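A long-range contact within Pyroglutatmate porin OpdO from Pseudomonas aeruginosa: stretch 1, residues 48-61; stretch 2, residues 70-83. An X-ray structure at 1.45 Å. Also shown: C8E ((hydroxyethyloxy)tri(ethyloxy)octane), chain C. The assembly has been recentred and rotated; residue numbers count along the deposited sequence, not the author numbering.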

# COMPACT_ATOMS: atom_id res chain seq x y z
N ASP A 48 3.16 19.96 12.13
CA ASP A 48 2.39 20.87 11.30
C ASP A 48 3.06 21.05 9.94
O ASP A 48 4.15 21.60 9.85
CB ASP A 48 2.24 22.22 12.00
CG ASP A 48 1.46 23.23 11.18
OD1 ASP A 48 0.26 23.45 11.48
OD2 ASP A 48 2.04 23.80 10.24
N GLU A 49 2.40 20.58 8.88
CA GLU A 49 2.94 20.71 7.54
C GLU A 49 1.83 20.91 6.51
O GLU A 49 0.80 20.24 6.55
CB GLU A 49 3.78 19.49 7.17
N TRP A 50 2.05 21.84 5.59
CA TRP A 50 1.13 22.09 4.50
C TRP A 50 1.93 22.04 3.22
O TRP A 50 3.00 22.65 3.13
CB TRP A 50 0.50 23.48 4.66
CG TRP A 50 -0.64 23.76 3.74
CD1 TRP A 50 -1.41 22.85 3.08
CD2 TRP A 50 -1.15 25.05 3.37
NE1 TRP A 50 -2.37 23.49 2.33
CE2 TRP A 50 -2.22 24.84 2.49
CE3 TRP A 50 -0.79 26.36 3.71
CZ2 TRP A 50 -2.95 25.89 1.94
CZ3 TRP A 50 -1.52 27.40 3.16
CH2 TRP A 50 -2.59 27.16 2.28
N ALA A 51 1.45 21.32 2.22
CA ALA A 51 2.20 21.18 0.98
C ALA A 51 1.31 20.97 -0.24
O ALA A 51 0.18 20.51 -0.13
CB ALA A 51 3.22 20.04 1.10
N GLN A 52 1.84 21.34 -1.40
CA GLN A 52 1.15 21.16 -2.67
C GLN A 52 1.95 20.22 -3.57
O GLN A 52 3.17 20.36 -3.70
CB GLN A 52 0.99 22.51 -3.37
CG GLN A 52 0.37 22.40 -4.76
CD GLN A 52 -1.07 21.93 -4.73
OE1 GLN A 52 -1.86 22.36 -3.88
NE2 GLN A 52 -1.43 21.04 -5.64
N GLY A 53 1.25 19.29 -4.20
CA GLY A 53 1.90 18.32 -5.06
C GLY A 53 1.27 18.22 -6.43
O GLY A 53 0.09 18.52 -6.62
N PHE A 54 2.07 17.79 -7.39
CA PHE A 54 1.62 17.55 -8.76
C PHE A 54 2.15 16.19 -9.17
O PHE A 54 3.31 15.87 -8.91
CB PHE A 54 2.18 18.60 -9.72
CG PHE A 54 1.79 20.01 -9.36
CD1 PHE A 54 0.71 20.62 -9.98
CD2 PHE A 54 2.50 20.72 -8.41
CE1 PHE A 54 0.35 21.92 -9.65
CE2 PHE A 54 2.14 22.02 -8.07
CZ PHE A 54 1.06 22.61 -8.70
N LEU A 55 1.29 15.40 -9.79
CA LEU A 55 1.66 14.07 -10.24
C LEU A 55 1.25 13.91 -11.70
O LEU A 55 0.06 13.89 -12.01
CB LEU A 55 0.98 13.01 -9.39
CG LEU A 55 1.24 13.08 -7.88
CD1 LEU A 55 0.30 14.05 -7.15
CD2 LEU A 55 1.11 11.69 -7.30
N LEU A 56 2.24 13.80 -12.58
CA LEU A 56 1.98 13.60 -14.00
C LEU A 56 2.27 12.14 -14.33
O LEU A 56 3.38 11.66 -14.12
CB LEU A 56 2.89 14.51 -14.82
CG LEU A 56 2.74 14.39 -16.34
CD1 LEU A 56 1.42 14.98 -16.80
CD2 LEU A 56 3.90 15.09 -17.03
N ARG A 57 1.27 11.43 -14.83
CA ARG A 57 1.40 10.02 -15.17
C ARG A 57 1.25 9.82 -16.68
O ARG A 57 0.26 10.24 -17.26
CB ARG A 57 0.35 9.20 -14.43
CG ARG A 57 0.51 9.17 -12.91
CD ARG A 57 -0.68 8.48 -12.24
NE ARG A 57 -0.52 8.33 -10.79
CZ ARG A 57 -1.06 9.15 -9.88
NH1 ARG A 57 -1.80 10.19 -10.25
NH2 ARG A 57 -0.86 8.91 -8.59
N LEU A 58 2.24 9.20 -17.31
CA LEU A 58 2.13 8.83 -18.71
C LEU A 58 2.28 7.32 -18.84
O LEU A 58 3.20 6.74 -18.27
CB LEU A 58 3.18 9.52 -19.58
CG LEU A 58 3.15 9.04 -21.03
CD1 LEU A 58 2.98 10.19 -22.01
CD2 LEU A 58 4.39 8.21 -21.37
N GLU A 59 1.36 6.69 -19.55
CA GLU A 59 1.45 5.27 -19.85
C GLU A 59 1.41 5.07 -21.35
O GLU A 59 0.39 5.36 -21.99
CB GLU A 59 0.30 4.50 -19.20
CG GLU A 59 0.48 4.24 -17.72
CD GLU A 59 -0.43 3.13 -17.22
OE1 GLU A 59 -1.47 2.87 -17.86
OE2 GLU A 59 -0.08 2.51 -16.19
N SER A 60 2.50 4.58 -21.94
CA SER A 60 2.53 4.40 -23.39
C SER A 60 1.70 3.20 -23.79
O SER A 60 1.32 2.37 -22.96
CB SER A 60 3.95 4.21 -23.91
OG SER A 60 4.40 2.88 -23.69
N GLY A 61 1.42 3.14 -25.09
CA GLY A 61 0.92 1.92 -25.68
C GLY A 61 2.09 0.97 -25.87
O GLY A 61 3.20 1.23 -25.38
N GLY A 70 7.12 -0.86 -24.38
CA GLY A 70 6.58 0.44 -24.07
C GLY A 70 7.39 1.15 -23.01
O GLY A 70 8.41 0.62 -22.55
N VAL A 71 6.94 2.34 -22.63
CA VAL A 71 7.59 3.10 -21.57
C VAL A 71 6.54 3.91 -20.83
O VAL A 71 5.66 4.53 -21.44
CB VAL A 71 8.68 4.02 -22.12
CG1 VAL A 71 8.09 5.00 -23.13
CG2 VAL A 71 9.37 4.77 -20.99
N ASP A 72 6.62 3.89 -19.50
CA ASP A 72 5.78 4.75 -18.68
C ASP A 72 6.66 5.81 -18.02
O ASP A 72 7.87 5.61 -17.86
CB ASP A 72 5.08 3.96 -17.57
CG ASP A 72 4.13 2.89 -18.10
OD1 ASP A 72 3.65 3.01 -19.24
OD2 ASP A 72 3.86 1.93 -17.35
N ALA A 73 6.05 6.92 -17.61
CA ALA A 73 6.79 7.95 -16.89
C ALA A 73 5.94 8.51 -15.76
O ALA A 73 4.72 8.64 -15.91
CB ALA A 73 7.23 9.07 -17.83
N ILE A 74 6.56 8.81 -14.63
CA ILE A 74 5.87 9.52 -13.57
C ILE A 74 6.67 10.76 -13.21
O ILE A 74 7.87 10.69 -12.96
CB ILE A 74 5.61 8.63 -12.33
CG1 ILE A 74 4.80 9.42 -11.29
CG2 ILE A 74 6.91 8.08 -11.75
CD1 ILE A 74 4.15 8.56 -10.23
N GLY A 75 6.00 11.91 -13.22
CA GLY A 75 6.62 13.16 -12.82
C GLY A 75 5.99 13.61 -11.52
O GLY A 75 4.77 13.72 -11.41
N LEU A 76 6.85 13.86 -10.53
CA LEU A 76 6.40 14.26 -9.20
C LEU A 76 7.00 15.61 -8.86
O LEU A 76 8.18 15.86 -9.10
CB LEU A 76 6.89 13.25 -8.17
CG LEU A 76 6.43 11.81 -8.36
CD1 LEU A 76 7.10 10.91 -7.34
CD2 LEU A 76 4.92 11.71 -8.27
N LEU A 77 6.19 16.48 -8.28
CA LEU A 77 6.68 17.78 -7.86
C LEU A 77 5.93 18.15 -6.60
O LEU A 77 4.70 18.09 -6.56
CB LEU A 77 6.43 18.83 -8.96
CG LEU A 77 6.80 20.28 -8.63
CD1 LEU A 77 8.28 20.39 -8.33
CD2 LEU A 77 6.42 21.18 -9.80
N GLY A 78 6.68 18.51 -5.57
CA GLY A 78 6.07 18.93 -4.33
C GLY A 78 6.78 20.13 -3.76
O GLY A 78 7.98 20.31 -3.95
N PHE A 79 6.03 20.97 -3.06
CA PHE A 79 6.65 22.03 -2.30
C PHE A 79 5.84 22.38 -1.07
O PHE A 79 4.61 22.31 -1.07
CB PHE A 79 6.93 23.27 -3.15
CG PHE A 79 5.77 23.71 -3.99
CD1 PHE A 79 5.64 23.27 -5.31
CD2 PHE A 79 4.83 24.59 -3.49
CE1 PHE A 79 4.58 23.69 -6.09
CE2 PHE A 79 3.76 25.01 -4.27
CZ PHE A 79 3.64 24.56 -5.57
N LYS A 80 6.55 22.73 -0.00
CA LYS A 80 5.91 23.11 1.24
C LYS A 80 5.31 24.51 1.14
O LYS A 80 5.84 25.38 0.43
CB LYS A 80 6.88 23.00 2.42
CG LYS A 80 7.10 21.56 2.90
CD LYS A 80 7.96 21.50 4.16
CE LYS A 80 9.36 22.01 3.90
NZ LYS A 80 10.04 21.28 2.79
N LEU A 81 4.20 24.70 1.84
CA LEU A 81 3.50 25.96 1.87
C LEU A 81 3.61 26.47 3.30
O LEU A 81 3.81 25.68 4.21
CB LEU A 81 2.03 25.74 1.49
CG LEU A 81 1.74 25.16 0.11
CD1 LEU A 81 0.26 24.81 -0.03
CD2 LEU A 81 2.17 26.14 -0.98
N ASP A 82 3.51 27.78 3.50
CA ASP A 82 3.56 28.29 4.86
C ASP A 82 2.16 28.33 5.47
O ASP A 82 1.27 29.03 4.99
CB ASP A 82 4.25 29.66 4.93
CG ASP A 82 3.28 30.82 4.81
OD1 ASP A 82 3.26 31.67 5.72
OD2 ASP A 82 2.54 30.87 3.80
N SER A 83 1.97 27.56 6.54
CA SER A 83 0.68 27.49 7.22
C SER A 83 0.40 26.07 7.70
O SER A 83 0.79 25.70 8.81
C1 C8E C . 18.67 16.64 -11.51
C2 C8E C . 17.26 16.73 -12.06
C3 C8E C . 17.02 15.67 -13.12
C4 C8E C . 15.81 16.01 -13.98
C5 C8E C . 14.56 16.11 -13.12
C6 C8E C . 13.30 16.46 -13.92
C7 C8E C . 12.09 16.55 -13.00
C8 C8E C . 10.76 16.60 -13.76
O9 C8E C . 9.68 16.82 -12.86
C10 C8E C . 8.43 16.94 -13.53
C11 C8E C . 7.30 17.20 -12.53
O12 C8E C . 6.05 17.29 -13.21
C13 C8E C . 4.94 17.21 -12.34
C16 C8E C . 2.69 20.51 -13.03
C17 C8E C . 3.63 21.66 -13.36
O18 C8E C . 3.16 22.87 -12.81
C19 C8E C . 3.51 23.01 -11.45
C20 C8E C . 4.83 23.77 -11.35
O21 C8E C . 4.65 24.94 -10.60
O HOH W 1 4.27 23.60 5.92
O HOH W 2 1.67 0.36 -16.99

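What joins the two stretches? They are antiparallel strands, and paired backbone bonds run down most of their length. Gln 52, Phe 54, Leu 56 and Leu 58 each donate their backbone N to, and accept at their O from, Phe 79, Leu 77, Gly 75 and Ala 73 respectively, so the backbone N and O of all eight residues are satisfied; Leu 58 N to Ala 73 O, at 2.9 Å, is almost straight. Gln 52 NE2 makes a weak bond to Gly 53 O (3.1 Å), and OE1 is bonded elsewhere in the structure.

How does the ladder end? At one end Leu 81 N donates to Trp 50 O (2.7 Å), but the return bond is replaced by a water, which accepts from Trp 50 N and donates to Leu 81 O. At the other, Val 71 N donates to Ser 60 OG (2.8 Å), and that hydroxyl in turn donates to Gly 61 O (2.6 Å). Gly 70 suits this spot, since a CB there would clash with both oxygens.

What do the side chains add? The contact buries 1143 Å² summed over both sides. Leu 81 CD1 lies over the Trp 50 ring, 3.5 Å from CE2, while Phe 54 CE2 meets Phe 79 CE1 at 3.6 Å. The detergent covers one face of Phe 54. Leu 55 and Leu 76, apolar and buried on the sheet face opposite Phe 54, meet through their CD2 atoms at 3.9 Å.

How are the acids accommodated? Glu 59 OE2 and Asp 72 OD2, like charges, lie 4.1 Å apart without bonding each other; a water donates to both. Ser 60 N donates to Val 71 O (3.2 Å) and, weakly, to Asp 72 OD1 (3.3 Å).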